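Local atomic coordinates of conserved membrane protein (Chlamydia abortus, PDB entry 6GZU), a protein that combines deubiquitinating and acetyltransferase activities as a zinc-binding CE-clan effector and induces fragmentation of the Golgi. Residues S24-E32 and F238-Q249; N82-L90 and A250-L258. All coordinates share one frame; numbering follows the deposited sequence.

Contact 1. Residues S24-E32 and F238-Q249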
ATOM      1  N   SER A  24       9.025  -0.577  -2.420  1.00 21.21           N
ATOM      2  CA  SER A  24       8.932   0.882  -2.419  1.00 21.75           C
ATOM      3  C   SER A  24       9.560   1.487  -3.666  1.00 21.16           C
ATOM      4  O   SER A  24       9.077   2.512  -4.140  1.00 21.91           O
ATOM      5  CB  SER A  24       9.603   1.450  -1.174  1.00 23.51           C
ATOM      6  OG  SER A  24       8.834   1.128  -0.031  1.00 24.03           O
ATOM      7  N   THR A  25      10.610   0.867  -4.187  1.00 21.48           N
ATOM      8  CA  THR A  25      11.242   1.355  -5.409  1.00 21.14           C
ATOM      9  C   THR A  25      10.225   1.276  -6.537  1.00 20.75           C
ATOM     10  O   THR A  25      10.153   2.199  -7.349  1.00 21.61           O
ATOM     11  CB  THR A  25      12.501   0.516  -5.739  1.00 22.94           C
ATOM     12  OG1 THR A  25      13.475   0.763  -4.723  1.00 24.61           O
ATOM     13  CG2 THR A  25      13.159   0.887  -7.095  1.00 25.63           C
ATOM     14  N   HIS A  26       9.489   0.160  -6.640  1.00 20.62           N
ATOM     15  CA  HIS A  26       8.465   0.079  -7.678  1.00 20.97           C
ATOM     16  C   HIS A  26       7.349   1.100  -7.509  1.00 20.62           C
ATOM     17  O   HIS A  26       6.846   1.636  -8.497  1.00 22.06           O
ATOM     18  CB  HIS A  26       7.922  -1.348  -7.883  1.00 20.76           C
ATOM     19  CG  HIS A  26       7.263  -1.518  -9.215  1.00 22.41           C
ATOM     20  ND1 HIS A  26       7.978  -1.422 -10.397  1.00 24.90           N
ATOM     21  CD2 HIS A  26       5.966  -1.700  -9.557  1.00 22.48           C
ATOM     22  CE1 HIS A  26       7.142  -1.583 -11.411  1.00 25.50           C
ATOM     23  NE2 HIS A  26       5.914  -1.730 -10.926  1.00 24.13           N
ATOM     24  N   LEU A  27       6.929   1.349  -6.276  1.00 20.13           N
ATOM     25  CA  LEU A  27       5.934   2.401  -6.027  1.00 19.57           C
ATOM     26  C   LEU A  27       6.438   3.754  -6.500  1.00 20.89           C
ATOM     27  O   LEU A  27       5.711   4.488  -7.174  1.00 21.56           O
ATOM     28  CB  LEU A  27       5.488   2.415  -4.558  1.00 21.78           C
ATOM     29  CG  LEU A  27       4.447   1.361  -4.161  1.00 23.89           C
ATOM     30  CD1 LEU A  27       4.587  -0.028  -4.651  1.00 29.46           C
ATOM     31  CD2 LEU A  27       4.335   1.419  -2.613  1.00 27.20           C
ATOM     32  N   ILE A  28       7.704   4.080  -6.227  1.00 21.42           N
ATOM     33  CA  ILE A  28       8.267   5.337  -6.692  1.00 22.23           C
ATOM     34  C   ILE A  28       8.319   5.370  -8.227  1.00 21.55           C
ATOM     35  O   ILE A  28       7.987   6.396  -8.857  1.00 22.23           O
ATOM     36  CB  ILE A  28       9.696   5.583  -6.100  1.00 22.06           C
ATOM     37  CG1 ILE A  28       9.621   5.885  -4.595  1.00 22.85           C
ATOM     38  CG2 ILE A  28      10.453   6.726  -6.837  1.00 22.07           C
ATOM     39  CD1 ILE A  28       8.848   7.204  -4.255  1.00 21.63           C
ATOM     40  N   ARG A  29       8.747   4.266  -8.842  1.00 22.40           N
ATOM     41  CA  ARG A  29       8.708   4.146 -10.303  1.00 23.15           C
ATOM     42  C   ARG A  29       7.285   4.443 -10.832  1.00 23.38           C
ATOM     43  O   ARG A  29       7.108   5.260 -11.740  1.00 23.30           O
ATOM     44  CB  ARG A  29       9.163   2.748 -10.688  1.00 25.30           C
ATOM     45  CG  ARG A  29       9.211   2.408 -12.135  1.00 28.27           C
ATOM     46  CD  ARG A  29       9.736   0.956 -12.294  1.00 28.03           C
ATOM     47  NE  ARG A  29      11.132   0.771 -11.921  1.00 28.81           N
ATOM     48  CZ  ARG A  29      11.617  -0.013 -10.950  1.00 29.00           C
ATOM     49  NH1 ARG A  29      10.827  -0.758 -10.168  1.00 27.51           N
ATOM     50  NH2 ARG A  29      12.938  -0.028 -10.744  1.00 32.18           N
ATOM     51  N   LEU A  30       6.280   3.816 -10.226  1.00 22.24           N
ATOM     52  CA  LEU A  30       4.890   4.064 -10.612  1.00 21.64           C
ATOM     53  C   LEU A  30       4.464   5.497 -10.378  1.00 22.62           C
ATOM     54  O   LEU A  30       3.696   6.048 -11.171  1.00 24.09           O
ATOM     55  CB  LEU A  30       3.941   3.097  -9.881  1.00 22.19           C
ATOM     56  CG  LEU A  30       4.072   1.682 -10.426  1.00 22.28           C
ATOM     57  CD1 LEU A  30       3.293   0.733  -9.520  1.00 21.81           C
ATOM     58  CD2 LEU A  30       3.586   1.591 -11.847  1.00 23.63           C
ATOM     59  N   SER A  31       4.965   6.121  -9.316  1.00 21.60           N
ATOM     60  CA  SER A  31       4.584   7.505  -9.021  1.00 22.02           C
ATOM     61  C   SER A  31       5.106   8.458 -10.071  1.00 23.30           C
ATOM     62  O   SER A  31       4.572   9.550 -10.200  1.00 24.54           O
ATOM     63  CB  SER A  31       5.064   7.940  -7.626  1.00 23.68           C
ATOM     64  OG  SER A  31       6.447   8.280  -7.656  1.00 25.09           O
ATOM     65  N   GLU A  32       6.119   8.063 -10.845  1.00 22.50           N
ATOM     66  CA  GLU A  32       6.641   8.910 -11.907  1.00 24.46           C
ATOM     67  C   GLU A  32       5.719   8.848 -13.117  1.00 26.81           C
ATOM     68  O   GLU A  32       5.650   9.785 -13.908  1.00 30.62           O
ATOM     69  CB  GLU A  32       8.079   8.508 -12.296  1.00 25.11           C
ATOM     70  CG  GLU A  32       9.032   8.727 -11.149  1.00 26.68           C
ATOM     71  CD  GLU A  32      10.491   8.658 -11.531  1.00 27.45           C
ATOM     72  OE1 GLU A  32      10.863   8.129 -12.628  1.00 27.47           O
ATOM     73  OE2 GLU A  32      11.276   9.150 -10.694  1.00 28.43           O
ATOM     74  N   PHE A 238       7.083  -9.580 -16.303  1.00 31.62           N
ATOM     75  CA  PHE A 238       7.015  -8.319 -15.574  1.00 29.29           C
ATOM     76  C   PHE A 238       8.379  -7.888 -15.082  1.00 27.89           C
ATOM     77  O   PHE A 238       8.781  -6.732 -15.293  1.00 29.10           O
ATOM     78  CB  PHE A 238       6.018  -8.454 -14.406  1.00 28.62           C
ATOM     79  CG  PHE A 238       6.116  -7.355 -13.400  1.00 27.73           C
ATOM     80  CD1 PHE A 238       5.606  -6.086 -13.690  1.00 28.96           C
ATOM     81  CD2 PHE A 238       6.691  -7.587 -12.155  1.00 26.09           C
ATOM     82  CE1 PHE A 238       5.658  -5.057 -12.755  1.00 27.87           C
ATOM     83  CE2 PHE A 238       6.776  -6.550 -11.202  1.00 25.57           C
ATOM     84  CZ  PHE A 238       6.246  -5.275 -11.516  1.00 26.04           C
ATOM     85  N   LEU A 239       9.143  -8.827 -14.492  1.00 27.34           N
ATOM     86  CA  LEU A 239      10.483  -8.489 -14.035  1.00 27.47           C
ATOM     87  C   LEU A 239      11.365  -7.995 -15.168  1.00 28.96           C
ATOM     88  O   LEU A 239      12.197  -7.091 -14.973  1.00 30.01           O
ATOM     89  CB  LEU A 239      11.132  -9.685 -13.327  1.00 27.49           C
ATOM     90  CG  LEU A 239      10.482 -10.020 -11.976  1.00 28.35           C
ATOM     91  CD1 LEU A 239      11.094 -11.307 -11.442  1.00 30.31           C
ATOM     92  CD2 LEU A 239      10.654  -8.870 -10.977  1.00 28.96           C
ATOM     93  N   GLU A 240      11.174  -8.551 -16.360  1.00 29.61           N
ATOM     94  CA  GLU A 240      12.073  -8.226 -17.452  1.00 32.14           C
ATOM     95  C   GLU A 240      11.820  -6.834 -18.016  1.00 32.45           C
ATOM     96  O   GLU A 240      12.659  -6.331 -18.767  1.00 34.86           O
ATOM     97  CB  GLU A 240      12.088  -9.311 -18.540  1.00 34.83           C
ATOM     98  CG  GLU A 240      12.845 -10.541 -18.061  1.00 38.46           C
ATOM     99  CD  GLU A 240      12.720 -11.759 -18.965  1.00 43.72           C
ATOM    100  OE1 GLU A 240      11.992 -11.718 -19.987  1.00 46.19           O
ATOM    101  OE2 GLU A 240      13.364 -12.779 -18.646  1.00 45.76           O
ATOM    102  N   THR A 241      10.712  -6.191 -17.620  1.00 31.29           N
ATOM    103  CA  THR A 241      10.432  -4.800 -18.019  1.00 31.35           C
ATOM    104  C   THR A 241      11.190  -3.809 -17.128  1.00 29.78           C
ATOM    105  O   THR A 241      11.476  -2.666 -17.519  1.00 30.72           O
ATOM    106  CB  THR A 241       8.919  -4.435 -17.962  1.00 32.69           C
ATOM    107  OG1 THR A 241       8.478  -4.325 -16.599  1.00 32.77           O
ATOM    108  CG2 THR A 241       8.062  -5.470 -18.671  1.00 33.79           C
ATOM    109  N   ILE A 242      11.522  -4.253 -15.928  1.00 27.45           N
ATOM    110  CA  ILE A 242      12.020  -3.318 -14.920  1.00 26.29           C
ATOM    111  C   ILE A 242      13.296  -2.596 -15.374  1.00 26.18           C
ATOM    112  O   ILE A 242      13.433  -1.376 -15.142  1.00 25.97           O
ATOM    113  CB  ILE A 242      12.167  -3.988 -13.522  1.00 25.93           C
ATOM    114  CG1 ILE A 242      10.787  -4.462 -13.013  1.00 28.25           C
ATOM    115  CG2 ILE A 242      12.734  -2.982 -12.522  1.00 26.88           C
ATOM    116  CD1 ILE A 242       9.773  -3.378 -12.925  1.00 30.71           C
ATOM    117  N   PRO A 243      14.221  -3.283 -16.053  1.00 26.26           N
ATOM    118  CA  PRO A 243      15.449  -2.524 -16.398  1.00 24.71           C
ATOM    119  C   PRO A 243      15.243  -1.424 -17.433  1.00 26.26           C
ATOM    120  O   PRO A 243      16.083  -0.517 -17.555  1.00 26.40           O
ATOM    121  CB  PRO A 243      16.375  -3.634 -16.951  1.00 26.52           C
ATOM    122  CG  PRO A 243      15.922  -4.877 -16.239  1.00 27.15           C
ATOM    123  CD  PRO A 243      14.417  -4.735 -16.248  1.00 26.60           C
ATOM    124  N   GLN A 244      14.142  -1.484 -18.176  1.00 25.97           N
ATOM    125  CA  GLN A 244      13.832  -0.434 -19.137  1.00 24.95           C
ATOM    126  C   GLN A 244      13.048   0.712 -18.516  1.00 23.47           C
ATOM    127  O   GLN A 244      12.712   1.687 -19.192  1.00 25.63           O
ATOM    128  CB  GLN A 244      13.063  -1.001 -20.331  1.00 27.63           C
ATOM    129  CG  GLN A 244      13.859  -2.030 -21.170  1.00 29.98           C
ATOM    130  CD  GLN A 244      13.552  -3.455 -20.763  1.00 34.10           C
ATOM    131  OE1 GLN A 244      12.384  -3.816 -20.563  1.00 36.57           O
ATOM    132  NE2 GLN A 244      14.611  -4.287 -20.632  1.00 35.59           N
ATOM    133  N   ARG A 245      12.774   0.598 -17.226  1.00 24.44           N
ATOM    134  CA  ARG A 245      11.971   1.584 -16.493  1.00 25.12           C
ATOM    135  C   ARG A 245      12.694   2.220 -15.283  1.00 25.32           C
ATOM    136  O   ARG A 245      12.217   2.130 -14.150  1.00 26.31           O
ATOM    137  CB  ARG A 245      10.658   0.930 -16.016  1.00 26.79           C
ATOM    138  CG  ARG A 245       9.828   0.297 -17.130  1.00 27.78           C
ATOM    139  CD  ARG A 245       8.755  -0.630 -16.555  1.00 32.31           C
ATOM    140  NE  ARG A 245       7.731   0.109 -15.857  1.00 34.80           N
ATOM    141  CZ  ARG A 245       6.765  -0.469 -15.149  1.00 35.69           C
ATOM    142  NH1 ARG A 245       5.882   0.281 -14.542  1.00 37.55           N
ATOM    143  NH2 ARG A 245       6.720  -1.800 -15.022  1.00 36.88           N
ATOM    144  N   PRO A 246      13.836   2.883 -15.528  1.00 25.18           N
ATOM    145  CA  PRO A 246      14.606   3.464 -14.434  1.00 25.18           C
ATOM    146  C   PRO A 246      13.848   4.625 -13.791  1.00 24.95           C
ATOM    147  O   PRO A 246      13.013   5.300 -14.416  1.00 25.23           O
ATOM    148  CB  PRO A 246      15.856   3.971 -15.144  1.00 25.41           C
ATOM    149  CG  PRO A 246      15.381   4.209 -16.591  1.00 26.50           C
ATOM    150  CD  PRO A 246      14.479   3.059 -16.832  1.00 25.71           C
ATOM    151  N   ILE A 247      14.183   4.871 -12.538  1.00 23.45           N
ATOM    152  CA  ILE A 247      13.665   6.036 -11.814  1.00 23.72           C
ATOM    153  C   ILE A 247      14.490   7.231 -12.261  1.00 25.44           C
ATOM    154  O   ILE A 247      15.718   7.159 -12.277  1.00 29.58           O
ATOM    155  CB  ILE A 247      13.772   5.800 -10.313  1.00 24.12           C
ATOM    156  CG1 ILE A 247      12.726   4.740  -9.875  1.00 25.85           C
ATOM    157  CG2 ILE A 247      13.613   7.144  -9.542  1.00 26.73           C
ATOM    158  CD1 ILE A 247      12.946   4.251  -8.485  1.00 28.06           C
ATOM    159  N   THR A 248      13.844   8.315 -12.693  1.00 25.64           N
ATOM    160  CA  THR A 248      14.610   9.467 -13.216  1.00 26.85           C
ATOM    161  C   THR A 248      14.251  10.801 -12.548  1.00 27.77           C
ATOM    162  O   THR A 248      14.935  11.796 -12.761  1.00 29.92           O
ATOM    163  CB  THR A 248      14.457   9.690 -14.768  1.00 28.64           C
ATOM    164  OG1 THR A 248      13.089  10.077 -15.047  1.00 29.73           O
ATOM    165  CG2 THR A 248      14.795   8.420 -15.528  1.00 29.29           C
ATOM    166  N   GLN A 249      13.222  10.834 -11.711  1.00 28.51           N
ATOM    167  CA  GLN A 249      12.810  12.115 -11.145  1.00 29.24           C
ATOM    168  C   GLN A 249      13.047  12.205  -9.642  1.00 29.88           C
ATOM    169  O   GLN A 249      12.624  13.174  -8.998  1.00 32.57           O
ATOM    170  CB  GLN A 249      11.330  12.391 -11.419  1.00 32.40           C
ATOM    171  CG  GLN A 249      10.847  12.302 -12.858  1.00 37.26           C
ATOM    172  CD  GLN A 249       9.306  12.380 -12.964  1.00 44.20           C
ATOM    173  OE1 GLN A 249       8.616  12.843 -12.043  1.00 49.15           O
ATOM    174  NE2 GLN A 249       8.769  11.900 -14.081  1.00 46.91           N
TER
HETATM  175  O   HOH W   1      10.294   5.559 -13.363  1.00 29.83           O
HETATM  176  O   HOH W   2      10.938   8.521 -15.288  1.00 40.23           O

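Contact 2. Residues N82-L90 and A250-L258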
ATOM      1  N   ASN A  82       9.430  18.124   5.245  1.00 45.12           N
ATOM      2  CA  ASN A  82      10.691  18.121   5.978  1.00 44.88           C
ATOM      3  C   ASN A  82      10.956  16.785   6.675  1.00 41.36           C
ATOM      4  O   ASN A  82      11.558  16.727   7.743  1.00 42.35           O
ATOM      5  CB  ASN A  82      10.712  19.279   6.981  1.00 48.11           C
ATOM      6  CG  ASN A  82      12.064  19.893   7.111  1.00 49.47           C
ATOM      7  N   ASN A  83      10.482  15.710   6.074  1.00 35.36           N
ATOM      8  CA  ASN A  83      10.735  14.379   6.624  1.00 31.72           C
ATOM      9  C   ASN A  83      11.434  13.531   5.575  1.00 29.61           C
ATOM     10  O   ASN A  83      10.789  12.950   4.710  1.00 27.74           O
ATOM     11  CB  ASN A  83       9.435  13.714   7.104  1.00 32.76           C
ATOM     12  CG  ASN A  83       9.659  12.346   7.707  1.00 34.81           C
ATOM     13  OD1 ASN A  83      10.692  11.709   7.506  1.00 34.90           O
ATOM     14  ND2 ASN A  83       8.672  11.872   8.427  1.00 35.14           N
ATOM     15  N   TYR A  84      12.755  13.437   5.667  1.00 28.49           N
ATOM     16  CA  TYR A  84      13.542  12.772   4.644  1.00 28.33           C
ATOM     17  C   TYR A  84      13.830  11.327   4.973  1.00 27.31           C
ATOM     18  O   TYR A  84      14.494  10.645   4.207  1.00 29.47           O
ATOM     19  CB  TYR A  84      14.852  13.546   4.427  1.00 30.35           C
ATOM     20  CG  TYR A  84      14.598  14.891   3.845  1.00 34.62           C
ATOM     21  CD1 TYR A  84      14.469  15.062   2.467  1.00 36.28           C
ATOM     22  CD2 TYR A  84      14.472  15.986   4.655  1.00 36.61           C
ATOM     23  CE1 TYR A  84      14.219  16.306   1.929  1.00 38.78           C
ATOM     24  CE2 TYR A  84      14.250  17.234   4.132  1.00 37.77           C
ATOM     25  CZ  TYR A  84      14.104  17.389   2.786  1.00 38.79           C
ATOM     26  OH  TYR A  84      13.851  18.650   2.327  1.00 41.57           O
ATOM     27  N   GLN A  85      13.291  10.828   6.083  1.00 27.70           N
ATOM     28  CA  GLN A  85      13.430   9.432   6.437  1.00 29.04           C
ATOM     29  C   GLN A  85      12.234   8.665   5.908  1.00 26.25           C
ATOM     30  O   GLN A  85      12.386   7.673   5.200  1.00 27.11           O
ATOM     31  CB  GLN A  85      13.504   9.288   7.935  1.00 32.32           C
ATOM     32  CG  GLN A  85      13.634   7.859   8.403  1.00 37.43           C
ATOM     33  CD  GLN A  85      13.865   7.820   9.886  1.00 43.09           C
ATOM     34  OE1 GLN A  85      12.975   8.186  10.670  1.00 46.27           O
ATOM     35  NE2 GLN A  85      15.075   7.418  10.292  1.00 43.99           N
ATOM     36  N   ASP A  86      11.030   9.131   6.232  1.00 25.75           N
ATOM     37  CA  ASP A  86       9.820   8.504   5.695  1.00 24.36           C
ATOM     38  C   ASP A  86       9.407   9.036   4.324  1.00 23.38           C
ATOM     39  O   ASP A  86       8.931   8.279   3.482  1.00 22.59           O
ATOM     40  CB  ASP A  86       8.639   8.727   6.631  1.00 26.27           C
ATOM     41  CG  ASP A  86       8.852   8.128   7.990  1.00 29.44           C
ATOM     42  OD1 ASP A  86       8.667   6.899   8.117  1.00 30.04           O
ATOM     43  OD2 ASP A  86       9.128   8.896   8.938  1.00 31.82           O
ATOM     44  N   TYR A  87       9.532  10.346   4.126  1.00 22.86           N
ATOM     45  CA  TYR A  87       8.961  10.992   2.933  1.00 23.27           C
ATOM     46  C   TYR A  87       9.919  11.884   2.167  1.00 24.32           C
ATOM     47  O   TYR A  87       9.565  13.009   1.850  1.00 25.63           O
ATOM     48  CB  TYR A  87       7.690  11.809   3.290  1.00 23.78           C
ATOM     49  CG  TYR A  87       6.695  11.033   4.122  1.00 23.36           C
ATOM     50  CD1 TYR A  87       5.948  10.009   3.565  1.00 23.90           C
ATOM     51  CD2 TYR A  87       6.492  11.334   5.483  1.00 23.50           C
ATOM     52  CE1 TYR A  87       5.043   9.281   4.334  1.00 22.61           C
ATOM     53  CE2 TYR A  87       5.586  10.609   6.268  1.00 24.86           C
ATOM     54  CZ  TYR A  87       4.871   9.591   5.677  1.00 23.12           C
ATOM     55  OH  TYR A  87       4.008   8.864   6.446  1.00 25.51           O
ATOM     56  N   PRO A  88      11.105  11.387   1.810  1.00 24.46           N
ATOM     57  CA  PRO A  88      11.983  12.286   1.048  1.00 25.31           C
ATOM     58  C   PRO A  88      11.384  12.608  -0.323  1.00 24.70           C
ATOM     59  O   PRO A  88      11.667  13.668  -0.884  1.00 26.50           O
ATOM     60  CB  PRO A  88      13.258  11.458   0.883  1.00 24.95           C
ATOM     61  CG  PRO A  88      12.779   9.988   0.991  1.00 23.40           C
ATOM     62  CD  PRO A  88      11.668  10.038   1.997  1.00 23.88           C
ATOM     63  N   HIS A  89      10.547  11.700  -0.840  1.00 24.73           N
ATOM     64  CA  HIS A  89       9.929  11.844  -2.157  1.00 25.70           C
ATOM     65  C   HIS A  89       8.776  12.864  -2.145  1.00 27.53           C
ATOM     66  O   HIS A  89       8.244  13.203  -3.209  1.00 29.95           O
ATOM     67  CB  HIS A  89       9.431  10.485  -2.647  1.00 23.92           C
ATOM     68  CG  HIS A  89       8.487   9.826  -1.693  1.00 22.85           C
ATOM     69  ND1 HIS A  89       8.858   9.457  -0.412  1.00 21.68           N
ATOM     70  CD2 HIS A  89       7.186   9.486  -1.830  1.00 23.72           C
ATOM     71  CE1 HIS A  89       7.819   8.913   0.197  1.00 21.79           C
ATOM     72  NE2 HIS A  89       6.797   8.902  -0.649  1.00 23.03           N
ATOM     73  N   LEU A  90       8.362  13.313  -0.958  1.00 27.00           N
ATOM     74  CA  LEU A  90       7.283  14.312  -0.847  1.00 27.70           C
ATOM     75  C   LEU A  90       7.803  15.700  -0.510  1.00 30.13           C
ATOM     76  O   LEU A  90       7.023  16.653  -0.461  1.00 32.00           O
ATOM     77  CB  LEU A  90       6.265  13.918   0.230  1.00 27.66           C
ATOM     78  CG  LEU A  90       5.551  12.590  -0.052  1.00 28.39           C
ATOM     79  CD1 LEU A  90       4.518  12.258   1.031  1.00 28.61           C
ATOM     80  CD2 LEU A  90       4.931  12.599  -1.471  1.00 30.19           C
ATOM     81  N   ALA A 250      13.621  11.168  -9.049  1.00 27.85           N
ATOM     82  CA  ALA A 250      13.856  11.147  -7.613  1.00 28.91           C
ATOM     83  C   ALA A 250      15.105  11.900  -7.212  1.00 31.06           C
ATOM     84  O   ALA A 250      16.128  11.903  -7.942  1.00 32.97           O
ATOM     85  CB  ALA A 250      13.974   9.707  -7.137  1.00 27.97           C
ATOM     86  N   SER A 251      15.030  12.546  -6.056  1.00 30.30           N
ATOM     87  CA  SER A 251      16.173  13.236  -5.505  1.00 32.80           C
ATOM     88  C   SER A 251      17.221  12.236  -5.049  1.00 35.02           C
ATOM     89  O   SER A 251      16.916  11.052  -4.826  1.00 34.53           O
ATOM     90  CB  SER A 251      15.735  14.045  -4.305  1.00 34.26           C
ATOM     91  OG  SER A 251      15.329  13.158  -3.289  1.00 32.38           O
ATOM     92  N   ASP A 252      18.451  12.716  -4.882  1.00 37.38           N
ATOM     93  CA  ASP A 252      19.513  11.887  -4.330  1.00 39.65           C
ATOM     94  C   ASP A 252      19.124  11.353  -2.942  1.00 38.09           C
ATOM     95  O   ASP A 252      19.408  10.199  -2.603  1.00 37.56           O
ATOM     96  CB  ASP A 252      20.852  12.656  -4.318  1.00 43.05           C
ATOM     97  CG  ASP A 252      21.475  12.781  -5.720  1.00 47.84           C
ATOM     98  OD1 ASP A 252      20.762  12.536  -6.726  1.00 49.30           O
ATOM     99  OD2 ASP A 252      22.668  13.135  -5.823  1.00 50.86           O
ATOM    100  N   CYS A 253      18.425  12.167  -2.151  1.00 37.12           N
ATOM    101  CA  CYS A 253      17.983  11.715  -0.851  0.56 36.68           C
ATOM    102  C   CYS A 253      17.047  10.510  -0.958  1.00 34.11           C
ATOM    103  O   CYS A 253      17.198   9.540  -0.221  1.00 33.49           O
ATOM    104  CB  CYS A 253      17.285  12.844  -0.122  0.56 37.98           C
ATOM    105  SG  CYS A 253      17.194  12.506   1.587  0.56 38.93           S
ATOM    106  N   THR A 254      16.078  10.580  -1.868  1.00 32.35           N
ATOM    107  CA  THR A 254      15.166   9.454  -2.129  1.00 29.73           C
ATOM    108  C   THR A 254      15.917   8.220  -2.630  1.00 30.02           C
ATOM    109  O   THR A 254      15.686   7.115  -2.143  1.00 28.92           O
ATOM    110  CB  THR A 254      14.049   9.851  -3.108  1.00 27.28           C
ATOM    111  OG1 THR A 254      13.294  10.933  -2.518  1.00 27.38           O
ATOM    112  CG2 THR A 254      13.127   8.678  -3.421  1.00 25.84           C
ATOM    113  N   LEU A 255      16.840   8.412  -3.567  1.00 31.99           N
ATOM    114  CA  LEU A 255      17.592   7.281  -4.086  1.00 33.15           C
ATOM    115  C   LEU A 255      18.398   6.621  -2.968  1.00 35.20           C
ATOM    116  O   LEU A 255      18.553   5.393  -2.951  1.00 36.11           O
ATOM    117  CB  LEU A 255      18.509   7.718  -5.237  1.00 33.65           C
ATOM    118  CG  LEU A 255      17.756   8.233  -6.470  1.00 35.67           C
ATOM    119  CD1 LEU A 255      18.705   8.793  -7.484  1.00 36.97           C
ATOM    120  CD2 LEU A 255      16.877   7.158  -7.111  1.00 36.00           C
ATOM    121  N   ASN A 256      18.914   7.426  -2.038  1.00 34.88           N
ATOM    122  CA  ASN A 256      19.724   6.871  -0.958  1.00 36.28           C
ATOM    123  C   ASN A 256      18.876   6.038   0.003  1.00 35.81           C
ATOM    124  O   ASN A 256      19.284   4.961   0.428  1.00 36.99           O
ATOM    125  CB  ASN A 256      20.526   7.961  -0.217  1.00 36.71           C
ATOM    126  CG  ASN A 256      21.991   7.564  -0.020  1.00 38.62           C
ATOM    127  N   VAL A 257      17.682   6.524   0.323  1.00 33.76           N
ATOM    128  CA  VAL A 257      16.774   5.800   1.208  1.00 31.89           C
ATOM    129  C   VAL A 257      16.337   4.474   0.588  1.00 34.00           C
ATOM    130  O   VAL A 257      16.202   3.465   1.281  1.00 36.13           O
ATOM    131  CB  VAL A 257      15.530   6.664   1.539  1.00 31.58           C
ATOM    132  CG1 VAL A 257      14.489   5.848   2.249  1.00 32.85           C
ATOM    133  CG2 VAL A 257      15.918   7.814   2.406  1.00 31.64           C
ATOM    134  N   LEU A 258      16.130   4.471  -0.727  1.00 33.10           N
ATOM    135  CA  LEU A 258      15.736   3.248  -1.447  1.00 33.69           C
ATOM    136  C   LEU A 258      16.871   2.250  -1.552  1.00 36.84           C
ATOM    137  O   LEU A 258      16.661   1.111  -1.973  1.00 39.67           O
ATOM    138  CB  LEU A 258      15.219   3.593  -2.850  1.00 31.60           C
ATOM    139  CG  LEU A 258      13.870   4.327  -2.861  1.00 29.25           C
ATOM    140  CD1 LEU A 258      13.509   4.728  -4.305  1.00 28.14           C
ATOM    141  CD2 LEU A 258      12.738   3.502  -2.233  1.00 28.79           C
TER
HETATM  142  O   HOH W   3      14.203  14.563  -1.350  1.00 31.22           O

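Contact 1. Residues S24-E32 and F238-Q249
With CG anti to the backbone N (chi1 -180°) and a bend at chi3, R29 swings its guanidinium back along its helix and across R245. R29 NE donates to R245 O at 2.8 Å, a bond 146° at the hydrogen, with the acceptor close to the guanidinium plane. R29 NH1 donates in the ring plane of H26 to H26 ND1, so two acceptors fix the rotation of the guanidinium, while I242 CG2 lies over one of its faces. H26, its CG likewise anti to the backbone N, turns its ring toward F238: an offset edge-to-face pair with F238 CZ 3.6 Å from H26 NE2 and the edge of F238 toward the H26 face. R245 NH2 comes to the edge of that imidazole. Topologically, helix 20-33 packs here against the end of helix 228-241 and the chain leaving it, in a fragment of this CE-clan effector that probably has an Ulp1-like protease fold. D213 on helix 204-217 accepts from H26 NE2 and forms a salt bridge with R245, joining a third helix to the cluster. At the other end, the E32 carboxylate grips two successive amides: T248 N reaches the syn lone pair of OE1 almost straight (3.0 Å, 172°), whereas Q249 N meets OE2 from above the carboxylate plane at 2.8 Å. Two waters also donate to E32 OE1, one linking it to P246 O and the other to T248 OG1. Between the polar groups I247 lies along the helix, its CD1 3.6 Å from T25 CG2 and 3.9 Å from I28 CG2.

Contact 2. Residues N82-L90 and A250-L258
P88 and T254 meet where the loop 82-90 packs against the short helix 252-257, a loop-on-helix contact near the zinc-binding part of the chain; the side chain of H89 is about 11 Å from the zinc ion. The tight part is centred on the P88 ring, which crosses the T254 side chain at about a right angle, with P88 CB 3.4 Å from T254 OG1. That hydroxyl is placed by a chi1 of -61°, anti to the carbonyl carbon, and also lies beside the P88 carbonyl carbon. V257 CG2 closes the next turn of the helix, 3.6 Å from Y84 O and 4.1 Å from P88 CG. No direct hydrogen bond joins the segments, so the fit rests on van der Waals contact and one water bridge. H89 turns its polar end elsewhere, its NE2 bonding to V39 O.

The solvent side is looser. In one of its two modelled conformers, and for that one alone, C253 SG lies 3.8 Å from Y84 CB and makes an oblique sulfur-aromatic contact. Within the loop, N83 OD1 accepts from Q85 N, closing an Asx turn, and from D86 N, which extends it to an Asx motif. At the start of the helix S251 is the N-cap: its OG accepts from T254 N at 3.0 Å, and a water hydrogen-bonded to the same OG donates to P88 O at 2.7 Å.

Neither of these peripheral contacts is a core one: four of thirteen touching residues are buried in contact 1 and two of eight in contact 2, with 590 Å² and 271 Å² of buried surface. They share the C-terminal run of the chain: helix 228-241 and its exit meet helix 20-33, and helix 252-257 then meets the loop 82-90. Contact 1 mixes polar and apolar groups, and its direct bonds run from charged side chains to backbone atoms, whereas contact 2 relies on van der Waals contact, without a direct hydrogen bond, and a water bridge. Helix 20-33 ties them together, since I28 CD1 packs on H89 CG at 3.7 Å and T25 OG1 lies 3.8 Å from L258 CD2.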